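Local coordinates for protein serine-pyruvate aminotransferase (AgxT) (Sulfolobus solfataricus, PDB 3ZRR) that probably catalyses pyridoxal 5'-phosphate-dependent transfer of amino groups from serine to pyruvate or from alanine to glyoxylate, and binds calcium ions, at residues A[287-292]-A[300-305]; A[218-223]-A[240-245]; A[131-136]-A[158-163]. All blocks are in the same frame, centred on the assembly; numbering follows the deposited sequence.

Contact 1: residues A[287-292]-A[300-305]; sequences LEIVAR and TVTGVI. With CA (calcium ion), chain F.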
loop_
_atom_site.group_PDB
_atom_site.type_symbol
_atom_site.label_atom_id
_atom_site.label_comp_id
_atom_site.label_asym_id
_atom_site.label_seq_id
_atom_site.Cartn_x
_atom_site.Cartn_y
_atom_site.Cartn_z
ATOM N N LEU A 287 -15.823 34.708 -18.334
ATOM C CA LEU A 287 -16.417 33.447 -18.775
ATOM C C LEU A 287 -17.812 33.302 -18.211
ATOM O O LEU A 287 -18.076 33.683 -17.050
ATOM C CB LEU A 287 -15.552 32.252 -18.386
ATOM C CG LEU A 287 -14.209 32.220 -19.106
ATOM C CD1 LEU A 287 -13.249 31.209 -18.416
ATOM C CD2 LEU A 287 -14.335 31.948 -20.614
ATOM N N GLU A 288 -18.708 32.764 -19.037
ATOM C CA GLU A 288 -20.086 32.565 -18.636
ATOM C C GLU A 288 -20.278 31.156 -18.063
ATOM O O GLU A 288 -19.733 30.173 -18.581
ATOM C CB GLU A 288 -20.974 32.755 -19.853
ATOM C CG GLU A 288 -22.462 32.843 -19.553
ATOM C CD GLU A 288 -23.278 32.992 -20.832
ATOM O OE1 GLU A 288 -22.677 33.358 -21.870
ATOM O OE2 GLU A 288 -24.509 32.766 -20.816
ATOM N N ILE A 289 -21.061 31.079 -16.988
ATOM C CA ILE A 289 -21.388 29.814 -16.319
ATOM C C ILE A 289 -22.623 29.161 -16.992
ATOM O O ILE A 289 -23.504 29.866 -17.469
ATOM C CB ILE A 289 -21.559 30.059 -14.802
ATOM C CG1 ILE A 289 -20.176 30.315 -14.195
ATOM C CG2 ILE A 289 -22.210 28.867 -14.099
ATOM C CD1 ILE A 289 -20.196 30.913 -12.807
ATOM N N VAL A 290 -22.660 27.830 -17.086
ATOM C CA VAL A 290 -23.785 27.145 -17.753
ATOM C C VAL A 290 -25.097 27.290 -16.955
ATOM O O VAL A 290 -26.140 27.639 -17.540
ATOM C CB VAL A 290 -23.484 25.654 -18.064
ATOM C CG1 VAL A 290 -24.733 24.933 -18.521
ATOM C CG2 VAL A 290 -22.463 25.543 -19.153
ATOM N N ALA A 291 -25.058 27.054 -15.645
ATOM C CA ALA A 291 -26.267 27.218 -14.819
ATOM C C ALA A 291 -26.902 28.595 -15.060
ATOM O O ALA A 291 -26.221 29.616 -14.963
ATOM C CB ALA A 291 -25.945 27.037 -13.379
ATOM N N ARG A 292 -28.196 28.626 -15.393
ATOM C CA ARG A 292 -28.851 29.879 -15.801
ATOM C C ARG A 292 -29.103 30.778 -14.613
ATOM O O ARG A 292 -29.015 31.986 -14.740
ATOM C CB ARG A 292 -30.201 29.643 -16.538
ATOM C CG ARG A 292 -30.150 28.917 -17.886
ATOM C CD ARG A 292 -29.422 29.701 -18.983
ATOM N NE ARG A 292 -27.970 29.719 -18.767
ATOM C CZ ARG A 292 -27.109 30.456 -19.466
ATOM N NH1 ARG A 292 -27.546 31.255 -20.445
ATOM N NH2 ARG A 292 -25.803 30.406 -19.184
ATOM N N THR A 300 -20.244 21.631 -6.341
ATOM C CA THR A 300 -19.475 20.452 -6.754
ATOM C C THR A 300 -19.132 20.449 -8.241
ATOM O O THR A 300 -18.115 19.864 -8.647
ATOM C CB THR A 300 -20.204 19.126 -6.407
ATOM O OG1 THR A 300 -21.504 19.096 -7.034
ATOM C CG2 THR A 300 -20.347 18.997 -4.903
ATOM N N VAL A 301 -19.966 21.106 -9.046
ATOM C CA VAL A 301 -19.809 21.124 -10.521
ATOM C C VAL A 301 -20.133 22.495 -11.124
ATOM O O VAL A 301 -21.128 23.109 -10.768
ATOM C CB VAL A 301 -20.665 20.021 -11.207
ATOM C CG1 VAL A 301 -20.482 20.029 -12.714
ATOM C CG2 VAL A 301 -20.284 18.650 -10.698
ATOM N N THR A 302 -19.279 22.970 -12.026
ATOM C CA THR A 302 -19.501 24.238 -12.712
ATOM C C THR A 302 -19.252 24.038 -14.184
ATOM O O THR A 302 -18.211 23.508 -14.579
ATOM C CB THR A 302 -18.578 25.359 -12.168
ATOM O OG1 THR A 302 -18.773 25.479 -10.750
ATOM C CG2 THR A 302 -18.942 26.703 -12.801
ATOM N N GLY A 303 -20.229 24.425 -14.995
ATOM C CA GLY A 303 -20.087 24.366 -16.439
ATOM C C GLY A 303 -19.572 25.703 -16.947
ATOM O O GLY A 303 -19.997 26.763 -16.489
ATOM N N VAL A 304 -18.640 25.642 -17.889
ATOM C CA VAL A 304 -17.936 26.828 -18.359
ATOM C C VAL A 304 -18.168 26.939 -19.856
ATOM O O VAL A 304 -17.729 26.085 -20.621
ATOM C CB VAL A 304 -16.423 26.737 -18.057
ATOM C CG1 VAL A 304 -15.705 27.995 -18.517
ATOM C CG2 VAL A 304 -16.174 26.517 -16.539
ATOM N N ILE A 305 -18.885 27.981 -20.261
ATOM C CA ILE A 305 -19.187 28.206 -21.682
ATOM C C ILE A 305 -17.987 28.793 -22.434
ATOM O O ILE A 305 -17.351 29.734 -21.965
ATOM C CB ILE A 305 -20.417 29.111 -21.848
ATOM C CG1 ILE A 305 -21.667 28.350 -21.429
ATOM C CG2 ILE A 305 -20.555 29.607 -23.305
ATOM C CD1 ILE A 305 -22.845 29.243 -21.092
HETATM CA CA CA F . -25.003 32.778 -23.317
HETATM O O HOH W 1 -18.151 32.337 -21.706
HETATM O O HOH W 2 -22.900 25.482 -14.362
#
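The guanidinium of Arg292 meets Ile305 obliquely, with NH2 3.7 Å from CD1. In the guanidinium plane, its edge faces the Glu288 carboxylate and Ile289 O. NH2 forms a salt bridge to Glu288 OE2 (3.1 Å), on the anti side of that oxygen and out of the carboxylate plane. NE bonds to Val290 O. Bends at chi2 and chi3 fold the arginine back over its own segment. The extended Glu288 side chain passes over Ile305 CD1 and presents both oxygens to a calcium ion, OE2 at 2.5 Å and OE1 at 2.8 Å. Lys307 also binds OE1. The segments form a beta hairpin at one edge of a four-stranded antiparallel sheet. Ile289 and Val304 are a non-hydrogen-bonded pair. The bonds from Ile305 N to Glu288 O (166° at the hydrogen) and from Val290 N to Gly303 O flank them. The second donor sits above the carbonyl plane. Two waters extend the pairing: one links Glu288 N to Ile305 O, the other accepts from Ala291 N and Gly303 N. Replacing Arg292 by an alanine would probably cost Glu288 OE2 its salt bridge, leaving the calcium ion to balance it, and take away the group that meets Ile305 CD1. Val290 CG2 packs on the Gly303 backbone and lies 3.7 Å from Ile305 CG1. Further along, Leu287 CD1 touches Val304 CG1 at 4.0 Å. Helix 264-284 backs Ile289 and Val304.

Contact 2: residues A[218-223]-A[240-245]; sequences GYYLDL and YFATPP. With PXG (3-[O-phosphonopyridoxyl]--amino-benzoic acid), chain G.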
loop_
_atom_site.group_PDB
_atom_site.type_symbol
_atom_site.label_atom_id
_atom_site.label_comp_id
_atom_site.label_asym_id
_atom_site.label_seq_id
_atom_site.Cartn_x
_atom_site.Cartn_y
_atom_site.Cartn_z
ATOM N N GLY A 218 -36.224 -6.623 -8.932
ATOM C CA GLY A 218 -35.563 -7.864 -9.308
ATOM C C GLY A 218 -35.026 -8.537 -8.054
ATOM O O GLY A 218 -35.610 -8.435 -6.966
ATOM N N TYR A 219 -33.902 -9.231 -8.189
ATOM C CA TYR A 219 -33.371 -9.973 -7.056
ATOM C C TYR A 219 -32.221 -9.207 -6.361
ATOM O O TYR A 219 -32.327 -8.850 -5.179
ATOM C CB TYR A 219 -32.937 -11.363 -7.537
ATOM C CG TYR A 219 -32.518 -12.309 -6.450
ATOM C CD1 TYR A 219 -33.468 -12.946 -5.644
ATOM C CD2 TYR A 219 -31.171 -12.593 -6.246
ATOM C CE1 TYR A 219 -33.073 -13.828 -4.658
ATOM C CE2 TYR A 219 -30.772 -13.468 -5.286
ATOM C CZ TYR A 219 -31.713 -14.079 -4.492
ATOM O OH TYR A 219 -31.287 -14.950 -3.537
ATOM N N TYR A 220 -31.158 -8.930 -7.114
ATOM C CA TYR A 220 -29.953 -8.258 -6.601
ATOM C C TYR A 220 -30.213 -6.857 -6.046
ATOM O O TYR A 220 -29.597 -6.442 -5.065
ATOM C CB TYR A 220 -28.914 -8.154 -7.720
ATOM C CG TYR A 220 -27.471 -8.078 -7.223
ATOM C CD1 TYR A 220 -26.873 -9.168 -6.592
ATOM C CD2 TYR A 220 -26.709 -6.932 -7.417
ATOM C CE1 TYR A 220 -25.522 -9.122 -6.170
ATOM C CE2 TYR A 220 -25.374 -6.863 -6.995
ATOM C CZ TYR A 220 -24.790 -7.970 -6.375
ATOM O OH TYR A 220 -23.489 -7.907 -5.943
ATOM N N LEU A 221 -31.143 -6.146 -6.671
ATOM C CA LEU A 221 -31.452 -4.776 -6.298
ATOM C C LEU A 221 -32.740 -4.622 -5.476
ATOM O O LEU A 221 -33.248 -3.522 -5.349
ATOM C CB LEU A 221 -31.452 -3.858 -7.533
ATOM C CG LEU A 221 -30.118 -3.823 -8.313
ATOM C CD1 LEU A 221 -30.175 -2.820 -9.465
ATOM C CD2 LEU A 221 -28.898 -3.532 -7.404
ATOM N N ASP A 222 -33.242 -5.719 -4.894
ATOM C CA ASP A 222 -34.329 -5.636 -3.937
ATOM C C ASP A 222 -33.705 -5.350 -2.599
ATOM O O ASP A 222 -33.037 -6.215 -2.024
ATOM C CB ASP A 222 -35.112 -6.958 -3.894
ATOM C CG ASP A 222 -36.343 -6.904 -2.989
ATOM O OD1 ASP A 222 -36.553 -5.921 -2.252
ATOM O OD2 ASP A 222 -37.144 -7.871 -3.005
ATOM N N LEU A 223 -33.929 -4.136 -2.102
ATOM C CA LEU A 223 -33.398 -3.710 -0.816
ATOM C C LEU A 223 -33.761 -4.648 0.329
ATOM O O LEU A 223 -33.041 -4.697 1.319
ATOM C CB LEU A 223 -33.822 -2.269 -0.491
ATOM C CG LEU A 223 -33.285 -1.170 -1.415
ATOM C CD1 LEU A 223 -33.909 0.169 -1.055
ATOM C CD2 LEU A 223 -31.721 -1.099 -1.395
ATOM N N TYR A 240 -25.253 -13.151 5.191
ATOM C CA TYR A 240 -24.930 -13.295 3.783
ATOM C C TYR A 240 -26.172 -13.150 2.926
ATOM O O TYR A 240 -27.133 -13.877 3.120
ATOM C CB TYR A 240 -24.313 -14.671 3.528
ATOM C CG TYR A 240 -24.086 -14.910 2.059
ATOM C CD1 TYR A 240 -23.150 -14.150 1.364
ATOM C CD2 TYR A 240 -24.838 -15.857 1.348
ATOM C CE1 TYR A 240 -22.919 -14.334 -0.010
ATOM C CE2 TYR A 240 -24.617 -16.053 -0.031
ATOM C CZ TYR A 240 -23.664 -15.288 -0.697
ATOM O OH TYR A 240 -23.427 -15.449 -2.049
ATOM N N PHE A 241 -26.156 -12.217 1.986
ATOM C CA PHE A 241 -27.086 -12.282 0.878
ATOM C C PHE A 241 -26.309 -12.551 -0.415
ATOM O O PHE A 241 -26.515 -13.572 -1.072
ATOM C CB PHE A 241 -27.930 -11.008 0.734
ATOM C CG PHE A 241 -28.567 -10.878 -0.640
ATOM C CD1 PHE A 241 -29.438 -11.873 -1.105
ATOM C CD2 PHE A 241 -28.261 -9.798 -1.479
ATOM C CE1 PHE A 241 -30.029 -11.790 -2.365
ATOM C CE2 PHE A 241 -28.840 -9.695 -2.770
ATOM C CZ PHE A 241 -29.738 -10.692 -3.208
ATOM N N ALA A 242 -25.428 -11.613 -0.777
ATOM C CA ALA A 242 -24.496 -11.762 -1.902
ATOM C C ALA A 242 -23.201 -11.084 -1.486
ATOM O O ALA A 242 -23.206 -10.183 -0.626
ATOM C CB ALA A 242 -25.056 -11.129 -3.194
ATOM N N THR A 243 -22.081 -11.525 -2.043
ATOM C CA THR A 243 -20.784 -10.992 -1.610
ATOM C C THR A 243 -20.715 -9.489 -1.941
ATOM O O THR A 243 -20.924 -9.113 -3.089
ATOM C CB THR A 243 -19.599 -11.756 -2.275
ATOM O OG1 THR A 243 -19.678 -13.144 -1.930
ATOM C CG2 THR A 243 -18.235 -11.182 -1.838
ATOM N N PRO A 244 -20.443 -8.632 -0.940
ATOM C CA PRO A 244 -20.283 -7.212 -1.260
ATOM C C PRO A 244 -18.839 -6.873 -1.675
ATOM O O PRO A 244 -17.958 -7.711 -1.529
ATOM C CB PRO A 244 -20.643 -6.538 0.063
ATOM C CG PRO A 244 -20.107 -7.471 1.077
ATOM C CD PRO A 244 -20.348 -8.868 0.518
ATOM N N PRO A 245 -18.579 -5.635 -2.159
ATOM C CA PRO A 245 -17.198 -5.279 -2.451
ATOM C C PRO A 245 -16.467 -4.972 -1.127
ATOM O O PRO A 245 -16.359 -3.812 -0.708
ATOM C CB PRO A 245 -17.339 -4.059 -3.370
ATOM C CG PRO A 245 -18.821 -4.031 -3.775
ATOM C CD PRO A 245 -19.505 -4.579 -2.581
HETATM N N1 PXG G . -22.427 -19.414 -7.314
HETATM C C2 PXG G . -21.488 -20.089 -6.604
HETATM C C2A PXG G . -21.125 -21.486 -7.066
HETATM C C3 PXG G . -20.866 -19.491 -5.490
HETATM O O3 PXG G . -19.901 -20.168 -4.793
HETATM C C5 PXG G . -22.187 -17.537 -5.866
HETATM C C6 PXG G . -22.782 -18.178 -6.963
HETATM C C5A PXG G . -22.638 -16.132 -5.523
HETATM O OP4 PXG G . -21.555 -15.203 -5.701
HETATM P P PXG G . -21.582 -13.745 -4.989
HETATM O OP1 PXG G . -22.839 -13.048 -5.425
HETATM O OP2 PXG G . -20.310 -13.193 -5.567
HETATM O OP3 PXG G . -21.660 -13.966 -3.503
HETATM C C4 PXG G . -21.216 -18.194 -5.111
HETATM C C4A PXG G . -20.569 -17.471 -3.929
HETATM C C7 PXG G . -19.507 -20.059 1.608
HETATM C C8 PXG G . -19.836 -18.888 0.716
HETATM O O2 PXG G . -20.207 -20.223 2.633
HETATM C C9 PXG G . -19.855 -19.085 -0.659
HETATM C C10 PXG G . -20.147 -18.046 -1.540
HETATM C C11 PXG G . -20.426 -16.774 -1.021
HETATM C C12 PXG G . -20.420 -16.565 0.360
HETATM C C13 PXG G . -20.123 -17.621 1.233
HETATM O O8 PXG G . -18.545 -20.826 1.301
HETATM N N9 PXG G . -20.116 -18.343 -2.865
HETATM O O HOH W 3 -22.373 -10.283 -5.281
#
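Tyr219 and Phe241 both carry CG anti to the backbone N (chi1 -173° and 162°), and this swings their rings together from separate loops. The two side chains slide past each other in opposite directions. Their planes stand at 54°, an oblique meeting. Phe241 CE1 comes within 3.4 Å of Tyr219 CE2, and Tyr219 CZ lies in the plane of the phenylalanine ring, at its edge. Tyr220 turns its ring to Ala242, CE1 to CB 3.6 Å. Its OH donates to a water 2.7 Å away that lies in the plane of the tyrosine ring. That water donates in turn to Thr243 O (2.9 Å) and to phosphate oxygen OP1 of the bound cofactor adduct. Oxygen OP3 takes three bonds. They come from Tyr240 OH (2.7 Å), Thr243 OG1 (2.7 Å) and Thr243 N (2.9 Å). The adduct's benzoate ring lies over one face of the Tyr240 ring, and Ala242 N lies at the other. Trp226 meets the Phe241 ring edge-to-face. Glu68 of the second subunit accepts from the backbone N atoms of Tyr219 and Tyr220, and Thr64 and Gly63 of that subunit also bind the adduct. Such a phosphate pocket, completed across the subunit interface, is typical of the pyridoxal-phosphate sites of fold type I aminotransferases.

Contact 3: residues A[131-136]-A[158-163]; sequences VALTHV and ELIVVD. With PXG (3-[O-phosphonopyridoxyl]--amino-benzoic acid), chain C.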
loop_
_atom_site.group_PDB
_atom_site.type_symbol
_atom_site.label_atom_id
_atom_site.label_comp_id
_atom_site.label_asym_id
_atom_site.label_seq_id
_atom_site.Cartn_x
_atom_site.Cartn_y
_atom_site.Cartn_z
ATOM N N VAL A 131 -42.155 10.924 -6.050
ATOM C CA VAL A 131 -41.498 12.023 -6.749
ATOM C C VAL A 131 -39.964 11.879 -6.663
ATOM O O VAL A 131 -39.416 11.684 -5.574
ATOM C CB VAL A 131 -41.972 13.395 -6.236
ATOM C CG1 VAL A 131 -41.238 14.517 -6.967
ATOM C CG2 VAL A 131 -43.490 13.546 -6.469
ATOM N N ALA A 132 -39.303 11.932 -7.822
ATOM C CA ALA A 132 -37.839 11.804 -7.907
ATOM C C ALA A 132 -37.209 13.155 -8.215
ATOM O O ALA A 132 -37.611 13.810 -9.171
ATOM C CB ALA A 132 -37.428 10.779 -8.984
ATOM N N LEU A 133 -36.237 13.552 -7.392
ATOM C CA LEU A 133 -35.463 14.780 -7.586
ATOM C C LEU A 133 -33.968 14.464 -7.750
ATOM O O LEU A 133 -33.492 13.411 -7.310
ATOM C CB LEU A 133 -35.634 15.727 -6.388
ATOM C CG LEU A 133 -37.063 15.932 -5.861
ATOM C CD1 LEU A 133 -37.078 16.716 -4.553
ATOM C CD2 LEU A 133 -37.860 16.630 -6.924
ATOM N N THR A 134 -33.239 15.387 -8.377
ATOM C CA THR A 134 -31.788 15.336 -8.456
ATOM C C THR A 134 -31.250 16.547 -7.694
ATOM O O THR A 134 -31.478 17.683 -8.115
ATOM C CB THR A 134 -31.319 15.446 -9.892
ATOM O OG1 THR A 134 -32.049 14.514 -10.713
ATOM C CG2 THR A 134 -29.825 15.165 -9.971
ATOM N N HIS A 135 -30.546 16.314 -6.581
ATOM C CA HIS A 135 -30.042 17.429 -5.784
ATOM C C HIS A 135 -29.086 18.314 -6.587
ATOM O O HIS A 135 -29.310 19.532 -6.710
ATOM C CB HIS A 135 -29.377 16.928 -4.511
ATOM C CG HIS A 135 -29.222 17.980 -3.455
ATOM N ND1 HIS A 135 -28.849 17.679 -2.164
ATOM C CD2 HIS A 135 -29.393 19.326 -3.497
ATOM C CE1 HIS A 135 -28.781 18.792 -1.451
ATOM N NE2 HIS A 135 -29.115 19.807 -2.235
ATOM N N VAL A 136 -28.054 17.710 -7.162
ATOM C CA VAL A 136 -27.185 18.417 -8.114
ATOM C C VAL A 136 -27.146 17.639 -9.421
ATOM O O VAL A 136 -26.818 16.448 -9.432
ATOM C CB VAL A 136 -25.751 18.594 -7.576
ATOM C CG1 VAL A 136 -24.769 19.059 -8.708
ATOM C CG2 VAL A 136 -25.724 19.580 -6.423
ATOM N N GLU A 158 -46.915 10.280 -1.657
ATOM C CA GLU A 158 -46.559 9.219 -0.716
ATOM C C GLU A 158 -45.045 9.135 -0.492
ATOM O O GLU A 158 -44.587 9.045 0.641
ATOM C CB GLU A 158 -47.097 7.876 -1.205
ATOM C CG GLU A 158 -48.610 7.845 -1.474
ATOM C CD GLU A 158 -49.048 6.519 -2.040
ATOM O OE1 GLU A 158 -48.716 5.486 -1.428
ATOM O OE2 GLU A 158 -49.671 6.485 -3.118
ATOM N N LEU A 159 -44.267 9.177 -1.574
ATOM C CA LEU A 159 -42.808 8.993 -1.439
ATOM C C LEU A 159 -42.006 10.045 -2.199
ATOM O O LEU A 159 -42.359 10.405 -3.329
ATOM C CB LEU A 159 -42.386 7.602 -1.921
ATOM C CG LEU A 159 -42.940 6.346 -1.222
ATOM C CD1 LEU A 159 -42.518 5.098 -2.037
ATOM C CD2 LEU A 159 -42.457 6.222 0.242
ATOM N N ILE A 160 -40.931 10.514 -1.562
ATOM C CA ILE A 160 -39.965 11.438 -2.172
ATOM C C ILE A 160 -38.542 10.838 -2.153
ATOM O O ILE A 160 -37.996 10.479 -1.088
ATOM C CB ILE A 160 -39.975 12.820 -1.478
ATOM C CG1 ILE A 160 -41.350 13.501 -1.639
ATOM C CG2 ILE A 160 -38.927 13.753 -2.091
ATOM C CD1 ILE A 160 -41.602 14.626 -0.611
ATOM N N VAL A 161 -37.953 10.728 -3.340
ATOM C CA VAL A 161 -36.581 10.250 -3.465
ATOM C C VAL A 161 -35.688 11.344 -4.054
ATOM O O VAL A 161 -36.096 12.064 -4.975
ATOM C CB VAL A 161 -36.480 8.946 -4.300
ATOM C CG1 VAL A 161 -37.125 9.107 -5.660
ATOM C CG2 VAL A 161 -35.016 8.489 -4.450
ATOM N N VAL A 162 -34.475 11.459 -3.510
ATOM C CA VAL A 162 -33.494 12.455 -3.944
ATOM C C VAL A 162 -32.186 11.778 -4.324
ATOM O O VAL A 162 -31.571 11.110 -3.494
ATOM C CB VAL A 162 -33.199 13.538 -2.847
ATOM C CG1 VAL A 162 -32.210 14.614 -3.386
ATOM C CG2 VAL A 162 -34.505 14.199 -2.342
ATOM N N ASP A 163 -31.790 11.943 -5.590
ATOM C CA ASP A 163 -30.449 11.571 -6.047
ATOM C C ASP A 163 -29.434 12.638 -5.584
ATOM O O ASP A 163 -29.404 13.753 -6.114
ATOM C CB ASP A 163 -30.464 11.409 -7.579
ATOM C CG ASP A 163 -29.079 11.291 -8.190
ATOM O OD1 ASP A 163 -28.049 11.223 -7.453
ATOM O OD2 ASP A 163 -29.049 11.277 -9.448
HETATM N N1 PXG C . -26.742 10.614 -10.434
HETATM C C2 PXG C . -25.840 11.614 -10.530
HETATM C C2A PXG C . -26.231 13.024 -10.133
HETATM C C3 PXG C . -24.541 11.331 -10.977
HETATM O O3 PXG C . -23.650 12.350 -11.045
HETATM C C5 PXG C . -25.130 9.025 -11.232
HETATM C C6 PXG C . -26.425 9.336 -10.764
HETATM C C5A PXG C . -24.789 7.579 -11.617
HETATM O OP4 PXG C . -23.808 7.099 -10.694
HETATM P P PXG C . -22.967 5.794 -11.021
HETATM O OP1 PXG C . -22.161 5.610 -9.764
HETATM O OP2 PXG C . -22.193 6.130 -12.289
HETATM O OP3 PXG C . -24.063 4.776 -11.269
HETATM C C4 PXG C . -24.177 10.035 -11.325
HETATM C C4A PXG C . -22.778 9.679 -11.803
HETATM C C7 PXG C . -19.572 12.777 -16.015
HETATM C C8 PXG C . -19.925 11.613 -15.137
HETATM O O2 PXG C . -19.700 12.658 -17.262
HETATM C C9 PXG C . -20.791 11.772 -14.046
HETATM C C10 PXG C . -21.113 10.678 -13.241
HETATM C C11 PXG C . -20.542 9.440 -13.546
HETATM C C12 PXG C . -19.669 9.280 -14.630
HETATM C C13 PXG C . -19.363 10.374 -15.424
HETATM O O8 PXG C . -19.142 13.821 -15.464
HETATM N N9 PXG C . -21.954 10.807 -12.183
HETATM O O HOH W 4 -31.287 12.036 -10.827
HETATM O O HOH W 5 -26.913 14.939 -7.174
#
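Val131 and Ile160 begin a tight parallel pairing that runs on through Leu133 and Val162 to Thr134 and Asp163. Five backbone bonds stitch it, all at the same short length. Val131 N to Leu159 O is 2.8 Å, and Val161 N to Val131 O is also 2.8 Å, nearly straight at 172°. On the face that holds Val131, Leu133, Ile160 and Val162, Leu133 CD1 rests 4.2 Å from Val162 CG2. His135 CB touches Val162 CG1 as the chain leaves the strand. The other end is wetter. There Thr134 and Asp163 lie side by side, pointing the same way, and a water bridges Thr134 OG1 (2.6 Å) and Asp163 OD2 (2.7 Å). A second water joins Val136 N to Asp163 O. With CG anti to the backbone N (chi1 169°), Asp163 brings OD2 to 2.6 Å from the pyridine N1 of the cofactor adduct. Such an aspartate is characteristic of fold type I enzymes. Val165 N holds its OD1. The two strands belong to a beta-alpha-beta unit in the central sheet. Helix 146-153 covers Val131, Leu133 and Ile160, and strands 79-83 and 182-186 flank the pair.

In the fold
All three contacts are buried but differ in chemistry. The centre of contact 3 lies nearest the chain's centre, about 12 Å from it, and the contact is built on backbone pairing in the main sheet. Contact 1 pairs strands too, but antiparallel, in a separate small sheet, and its polar end reaches a calcium ion. Contact 2 joins loops through rings and a water, beside the second subunit. Contacts 1 and 3 touch where Thr300 OG1 packs on Val136 CG1, 3.7 Å apart. Contacts 1 and 2 lie on opposite sides of the chain's centre. Contacts 2 and 3 serve the same kind of site at different groups: 240-245 grips the phosphate in the neighbouring subunit's pocket, and 158-163 meets the pyridine nitrogen in its own.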